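Local atomic coordinates of Lpg2148(MvcA) (Legionella pneumophila subsp. pneumophila str. Philadelphia 1, PDB entry 6K11), a protein that probably acts as a deamidase-related effector that removes ubiquitin from the host conjugating enzyme UBE2N and so regulates its activity. Residues Leu182-Ser193 against Pro206-Ile214. Sequence-based numbering, arbitrary orientation.
Sequences LFNAIGDSAEYS and PEDFAISEI
Apolar side chains and one carboxylate hydrogen bond pack the end of helix 176-185, the turn after it and strand 192-193 against the start of helix 206-220 in the MvcA insertion domain. A210 lies at the middle: its CB meets I186 CG1 at 3.7 Å and also touches L182 CD2 and A185 CB. I186 CD1 reaches on to I214 CD1, tip to tip at 3.9 Å, while L182 CD1 lies alongside I214 CG1, 4.0 Å away, the two side chains running antiparallel. E207 OE2 grips the turn at G187. With CG anti to the backbone N (chi1 171°), its extended chain crosses the Y192 side chain at about a right angle, and G187 N donates to the anti lone pair of OE2 at 2.7 Å (N-H...O 151°). Water 1 donates to the same OE2 and also bonds Y192 OH, which in turn accepts the N-H of S189 (N to OH 2.8 Å), tying turn and ring together. I186 CG2 sits 3.5 Å above the plane of that ring, offset toward the rim, and I211 CD1 packs 3.8 Å from Y192 CD2. On the sheet side, I186 and I214 touch L135 and L155, K137 NZ binds the carbonyls of F183, I186 and G187, and strand 192-193 pairs with 134-137 at the mixed sheet's edge.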
ATOM      1  N   LEU A 182     -17.676 -13.090 -32.453  1.00 41.91           N
ATOM      2  CA  LEU A 182     -16.286 -12.977 -32.010  1.00 40.10           C
ATOM      3  C   LEU A 182     -15.829 -14.251 -31.317  1.00 35.95           C
ATOM      4  O   LEU A 182     -14.681 -14.683 -31.485  1.00 41.79           O
ATOM      5  CB  LEU A 182     -16.131 -11.787 -31.051  1.00 42.96           C
ATOM      6  CG  LEU A 182     -16.264 -10.370 -31.592  1.00 38.62           C
ATOM      7  CD1 LEU A 182     -16.403  -9.362 -30.433  1.00 43.30           C
ATOM      8  CD2 LEU A 182     -15.075 -10.033 -32.462  1.00 35.32           C
ATOM      9  N   PHE A 183     -16.720 -14.862 -30.527  1.00 38.39           N
ATOM     10  CA  PHE A 183     -16.384 -16.081 -29.796  1.00 41.96           C
ATOM     11  C   PHE A 183     -15.960 -17.187 -30.755  1.00 43.58           C
ATOM     12  O   PHE A 183     -14.923 -17.838 -30.562  1.00 41.96           O
ATOM     13  CB  PHE A 183     -17.586 -16.507 -28.954  1.00 41.63           C
ATOM     14  CG  PHE A 183     -17.372 -17.744 -28.120  1.00 44.15           C
ATOM     15  CD1 PHE A 183     -17.641 -19.003 -28.638  1.00 45.68           C
ATOM     16  CD2 PHE A 183     -16.952 -17.648 -26.804  1.00 43.50           C
ATOM     17  CE1 PHE A 183     -17.475 -20.139 -27.870  1.00 47.42           C
ATOM     18  CE2 PHE A 183     -16.786 -18.781 -26.028  1.00 47.63           C
ATOM     19  CZ  PHE A 183     -17.052 -20.031 -26.565  1.00 47.98           C
ATOM     20  N   ASN A 184     -16.738 -17.392 -31.813  1.00 42.83           N
ATOM     21  CA  ASN A 184     -16.448 -18.448 -32.776  1.00 45.03           C
ATOM     22  C   ASN A 184     -15.372 -18.060 -33.789  1.00 42.64           C
ATOM     23  O   ASN A 184     -14.915 -18.922 -34.542  1.00 47.00           O
ATOM     24  CB  ASN A 184     -17.749 -18.850 -33.479  1.00 42.90           C
ATOM     25  CG  ASN A 184     -18.697 -19.576 -32.548  1.00 47.37           C
ATOM     26  OD1 ASN A 184     -19.813 -19.123 -32.303  1.00 52.08           O
ATOM     27  ND2 ASN A 184     -18.245 -20.704 -31.998  1.00 47.98           N
ATOM     28  N   ALA A 185     -14.943 -16.799 -33.826  1.00 40.99           N
ATOM     29  CA  ALA A 185     -13.843 -16.394 -34.693  1.00 38.78           C
ATOM     30  C   ALA A 185     -12.478 -16.568 -34.039  1.00 44.54           C
ATOM     31  O   ALA A 185     -11.449 -16.448 -34.721  1.00 45.11           O
ATOM     32  CB  ALA A 185     -14.008 -14.929 -35.119  1.00 46.35           C
ATOM     33  N   ILE A 186     -12.440 -16.844 -32.740  1.00 42.94           N
ATOM     34  CA  ILE A 186     -11.193 -16.989 -32.006  1.00 41.67           C
ATOM     35  C   ILE A 186     -10.979 -18.469 -31.715  1.00 41.32           C
ATOM     36  O   ILE A 186     -11.944 -19.217 -31.516  1.00 42.32           O
ATOM     37  CB  ILE A 186     -11.225 -16.121 -30.732  1.00 39.49           C
ATOM     38  CG1 ILE A 186     -11.267 -14.648 -31.158  1.00 42.92           C
ATOM     39  CG2 ILE A 186     -10.021 -16.396 -29.831  1.00 41.40           C
ATOM     40  CD1 ILE A 186     -11.437 -13.634 -30.047  1.00 40.08           C
ATOM     41  N   GLY A 187      -9.716 -18.899 -31.748  1.00 45.14           N
ATOM     42  CA  GLY A 187      -9.351 -20.289 -31.538  1.00 46.16           C
ATOM     43  C   GLY A 187      -9.588 -20.824 -30.137  1.00 54.93           C
ATOM     44  O   GLY A 187     -10.477 -20.348 -29.413  1.00 51.81           O
ATOM     45  N   ASP A 188      -8.781 -21.810 -29.732  1.00 54.80           N
ATOM     46  CA  ASP A 188      -9.010 -22.548 -28.495  1.00 55.04           C
ATOM     47  C   ASP A 188      -7.853 -22.459 -27.512  1.00 53.64           C
ATOM     48  O   ASP A 188      -7.797 -23.264 -26.578  1.00 55.17           O
ATOM     49  CB  ASP A 188      -9.299 -24.024 -28.791  1.00 60.26           C
ATOM     50  CG  ASP A 188     -10.326 -24.207 -29.881  1.00 62.30           C
ATOM     51  OD1 ASP A 188     -11.470 -23.738 -29.701  1.00 66.45           O
ATOM     52  OD2 ASP A 188      -9.985 -24.821 -30.917  1.00 69.00           O
ATOM     53  N   SER A 189      -6.928 -21.519 -27.691  1.00 54.39           N
ATOM     54  CA  SER A 189      -5.868 -21.359 -26.707  1.00 55.34           C
ATOM     55  C   SER A 189      -6.454 -20.888 -25.375  1.00 55.52           C
ATOM     56  O   SER A 189      -7.590 -20.403 -25.296  1.00 52.00           O
ATOM     57  CB  SER A 189      -4.806 -20.378 -27.205  1.00 54.42           C
ATOM     58  OG  SER A 189      -4.326 -20.765 -28.485  1.00 57.94           O
ATOM     59  N   ALA A 190      -5.665 -21.062 -24.312  1.00 53.35           N
ATOM     60  CA  ALA A 190      -6.160 -20.753 -22.974  1.00 55.19           C
ATOM     61  C   ALA A 190      -6.400 -19.257 -22.803  1.00 50.26           C
ATOM     62  O   ALA A 190      -7.423 -18.844 -22.245  1.00 53.35           O
ATOM     63  CB  ALA A 190      -5.174 -21.259 -21.919  1.00 55.91           C
ATOM     64  N   GLU A 191      -5.461 -18.438 -23.262  1.00 51.04           N
ATOM     65  CA  GLU A 191      -5.538 -16.992 -23.155  1.00 51.29           C
ATOM     66  C   GLU A 191      -4.912 -16.385 -24.398  1.00 49.91           C
ATOM     67  O   GLU A 191      -4.123 -17.027 -25.095  1.00 49.67           O
ATOM     68  CB  GLU A 191      -4.810 -16.469 -21.916  1.00 51.71           C
ATOM     69  CG  GLU A 191      -5.168 -17.178 -20.627  1.00 56.58           C
ATOM     70  CD  GLU A 191      -4.669 -16.431 -19.404  1.00 54.95           C
ATOM     71  OE1 GLU A 191      -5.463 -16.281 -18.450  1.00 52.73           O
ATOM     72  OE2 GLU A 191      -3.491 -15.995 -19.408  1.00 57.25           O
ATOM     73  N   TYR A 192      -5.254 -15.129 -24.656  1.00 42.08           N
ATOM     74  CA  TYR A 192      -4.702 -14.391 -25.780  1.00 42.97           C
ATOM     75  C   TYR A 192      -4.204 -13.038 -25.306  1.00 45.99           C
ATOM     76  O   TYR A 192      -4.852 -12.377 -24.486  1.00 41.48           O
ATOM     77  CB  TYR A 192      -5.741 -14.220 -26.892  1.00 46.18           C
ATOM     78  CG  TYR A 192      -6.170 -15.536 -27.509  1.00 46.25           C
ATOM     79  CD1 TYR A 192      -7.160 -16.315 -26.917  1.00 48.21           C
ATOM     80  CD2 TYR A 192      -5.566 -16.010 -28.674  1.00 49.39           C
ATOM     81  CE1 TYR A 192      -7.552 -17.532 -27.476  1.00 45.80           C
ATOM     82  CE2 TYR A 192      -5.953 -17.222 -29.240  1.00 48.80           C
ATOM     83  CZ  TYR A 192      -6.942 -17.974 -28.632  1.00 50.85           C
ATOM     84  OH  TYR A 192      -7.321 -19.173 -29.187  1.00 51.23           O
ATOM     85  N   SER A 193      -3.045 -12.638 -25.817  1.00 43.09           N
ATOM     86  CA  SER A 193      -2.465 -11.361 -25.430  1.00 47.58           C
ATOM     87  C   SER A 193      -3.223 -10.206 -26.073  1.00 48.32           C
ATOM     88  O   SER A 193      -3.662 -10.293 -27.223  1.00 48.38           O
ATOM     89  CB  SER A 193      -0.989 -11.303 -25.838  1.00 47.46           C
ATOM     90  OG  SER A 193      -0.393 -10.086 -25.405  1.00 50.98           O
ATOM     91  N   PRO A 206      -8.031 -14.121 -39.483  1.00 45.17           N
ATOM     92  CA  PRO A 206      -9.324 -13.664 -38.934  1.00 44.10           C
ATOM     93  C   PRO A 206      -9.341 -13.588 -37.411  1.00 45.11           C
ATOM     94  O   PRO A 206      -9.975 -12.686 -36.854  1.00 43.63           O
ATOM     95  CB  PRO A 206     -10.317 -14.705 -39.470  1.00 44.52           C
ATOM     96  CG  PRO A 206      -9.675 -15.187 -40.766  1.00 46.41           C
ATOM     97  CD  PRO A 206      -8.195 -15.204 -40.479  1.00 42.31           C
ATOM     98  N   GLU A 207      -8.668 -14.516 -36.721  1.00 44.17           N
ATOM     99  CA  GLU A 207      -8.529 -14.412 -35.267  1.00 43.99           C
ATOM    100  C   GLU A 207      -7.818 -13.122 -34.860  1.00 46.51           C
ATOM    101  O   GLU A 207      -8.220 -12.465 -33.886  1.00 46.10           O
ATOM    102  CB  GLU A 207      -7.788 -15.642 -34.745  1.00 46.03           C
ATOM    103  CG  GLU A 207      -7.371 -15.616 -33.292  1.00 48.78           C
ATOM    104  CD  GLU A 207      -6.621 -16.888 -32.905  1.00 53.49           C
ATOM    105  OE1 GLU A 207      -5.399 -16.959 -33.151  1.00 55.73           O
ATOM    106  OE2 GLU A 207      -7.263 -17.830 -32.381  1.00 50.94           O
ATOM    107  N   ASP A 208      -6.759 -12.745 -35.594  1.00 44.81           N
ATOM    108  CA  ASP A 208      -6.078 -11.464 -35.380  1.00 43.45           C
ATOM    109  C   ASP A 208      -7.048 -10.291 -35.441  1.00 45.86           C
ATOM    110  O   ASP A 208      -6.942  -9.343 -34.648  1.00 42.22           O
ATOM    111  CB  ASP A 208      -4.991 -11.231 -36.436  1.00 48.52           C
ATOM    112  CG  ASP A 208      -3.786 -12.156 -36.295  1.00 53.42           C
ATOM    113  OD1 ASP A 208      -3.646 -12.844 -35.259  1.00 51.73           O
ATOM    114  OD2 ASP A 208      -2.969 -12.175 -37.249  1.00 51.08           O
ATOM    115  N   PHE A 209      -7.953 -10.303 -36.426  1.00 43.04           N
ATOM    116  CA  PHE A 209      -8.914  -9.215 -36.581  1.00 45.08           C
ATOM    117  C   PHE A 209      -9.952  -9.216 -35.466  1.00 43.64           C
ATOM    118  O   PHE A 209     -10.431  -8.148 -35.072  1.00 40.70           O
ATOM    119  CB  PHE A 209      -9.621  -9.305 -37.942  1.00 45.31           C
ATOM    120  CG  PHE A 209      -8.813  -8.744 -39.079  1.00 48.55           C
ATOM    121  CD1 PHE A 209      -8.739  -7.370 -39.284  1.00 47.90           C
ATOM    122  CD2 PHE A 209      -8.110  -9.588 -39.933  1.00 47.85           C
ATOM    123  CE1 PHE A 209      -7.986  -6.842 -40.320  1.00 49.64           C
ATOM    124  CE2 PHE A 209      -7.351  -9.069 -40.978  1.00 51.47           C
ATOM    125  CZ  PHE A 209      -7.292  -7.695 -41.173  1.00 53.18           C
ATOM    126  N   ALA A 210     -10.338 -10.397 -34.978  1.00 41.17           N
ATOM    127  CA  ALA A 210     -11.280 -10.467 -33.866  1.00 42.88           C
ATOM    128  C   ALA A 210     -10.656  -9.903 -32.594  1.00 40.86           C
ATOM    129  O   ALA A 210     -11.251  -9.054 -31.921  1.00 40.26           O
ATOM    130  CB  ALA A 210     -11.749 -11.910 -33.659  1.00 38.11           C
ATOM    131  N   ILE A 211      -9.438 -10.343 -32.263  1.00 38.07           N
ATOM    132  CA  ILE A 211      -8.764  -9.827 -31.078  1.00 38.87           C
ATOM    133  C   ILE A 211      -8.553  -8.327 -31.216  1.00 40.65           C
ATOM    134  O   ILE A 211      -8.832  -7.559 -30.293  1.00 38.82           O
ATOM    135  CB  ILE A 211      -7.434 -10.570 -30.847  1.00 39.13           C
ATOM    136  CG1 ILE A 211      -7.700 -12.003 -30.391  1.00 44.36           C
ATOM    137  CG2 ILE A 211      -6.564  -9.852 -29.829  1.00 38.42           C
ATOM    138  CD1 ILE A 211      -6.538 -12.944 -30.669  1.00 49.61           C
ATOM    139  N   SER A 212      -8.079  -7.883 -32.386  1.00 42.08           N
ATOM    140  CA  SER A 212      -7.863  -6.453 -32.589  1.00 42.07           C
ATOM    141  C   SER A 212      -9.162  -5.654 -32.469  1.00 42.45           C
ATOM    142  O   SER A 212      -9.143  -4.506 -32.000  1.00 44.04           O
ATOM    143  CB  SER A 212      -7.213  -6.201 -33.948  1.00 46.68           C
ATOM    144  OG  SER A 212      -6.948  -4.814 -34.093  1.00 51.29           O
ATOM    145  N   GLU A 213     -10.293  -6.235 -32.875  1.00 39.79           N
ATOM    146  CA  GLU A 213     -11.563  -5.535 -32.704  1.00 44.13           C
ATOM    147  C   GLU A 213     -11.942  -5.419 -31.224  1.00 41.25           C
ATOM    148  O   GLU A 213     -12.438  -4.373 -30.789  1.00 40.67           O
ATOM    149  CB  GLU A 213     -12.673  -6.232 -33.490  1.00 45.29           C
ATOM    150  CG  GLU A 213     -13.850  -5.295 -33.750  1.00 46.89           C
ATOM    151  CD  GLU A 213     -15.075  -5.981 -34.340  1.00 57.88           C
ATOM    152  OE1 GLU A 213     -16.177  -5.391 -34.222  1.00 59.87           O
ATOM    153  OE2 GLU A 213     -14.951  -7.089 -34.910  1.00 49.90           O
ATOM    154  N   ILE A 214     -11.713  -6.478 -30.441  1.00 38.72           N
ATOM    155  CA  ILE A 214     -11.950  -6.420 -28.998  1.00 39.99           C
ATOM    156  C   ILE A 214     -11.078  -5.349 -28.346  1.00 39.86           C
ATOM    157  O   ILE A 214     -11.547  -4.579 -27.499  1.00 37.85           O
ATOM    158  CB  ILE A 214     -11.720  -7.806 -28.366  1.00 37.21           C
ATOM    159  CG1 ILE A 214     -12.844  -8.753 -28.790  1.00 37.24           C
ATOM    160  CG2 ILE A 214     -11.666  -7.701 -26.835  1.00 34.53           C
ATOM    161  CD1 ILE A 214     -12.533 -10.222 -28.608  1.00 41.27           C
TER
HETATM  162  O   HOH W   1      -5.609 -20.019 -31.562  1.00 50.29           O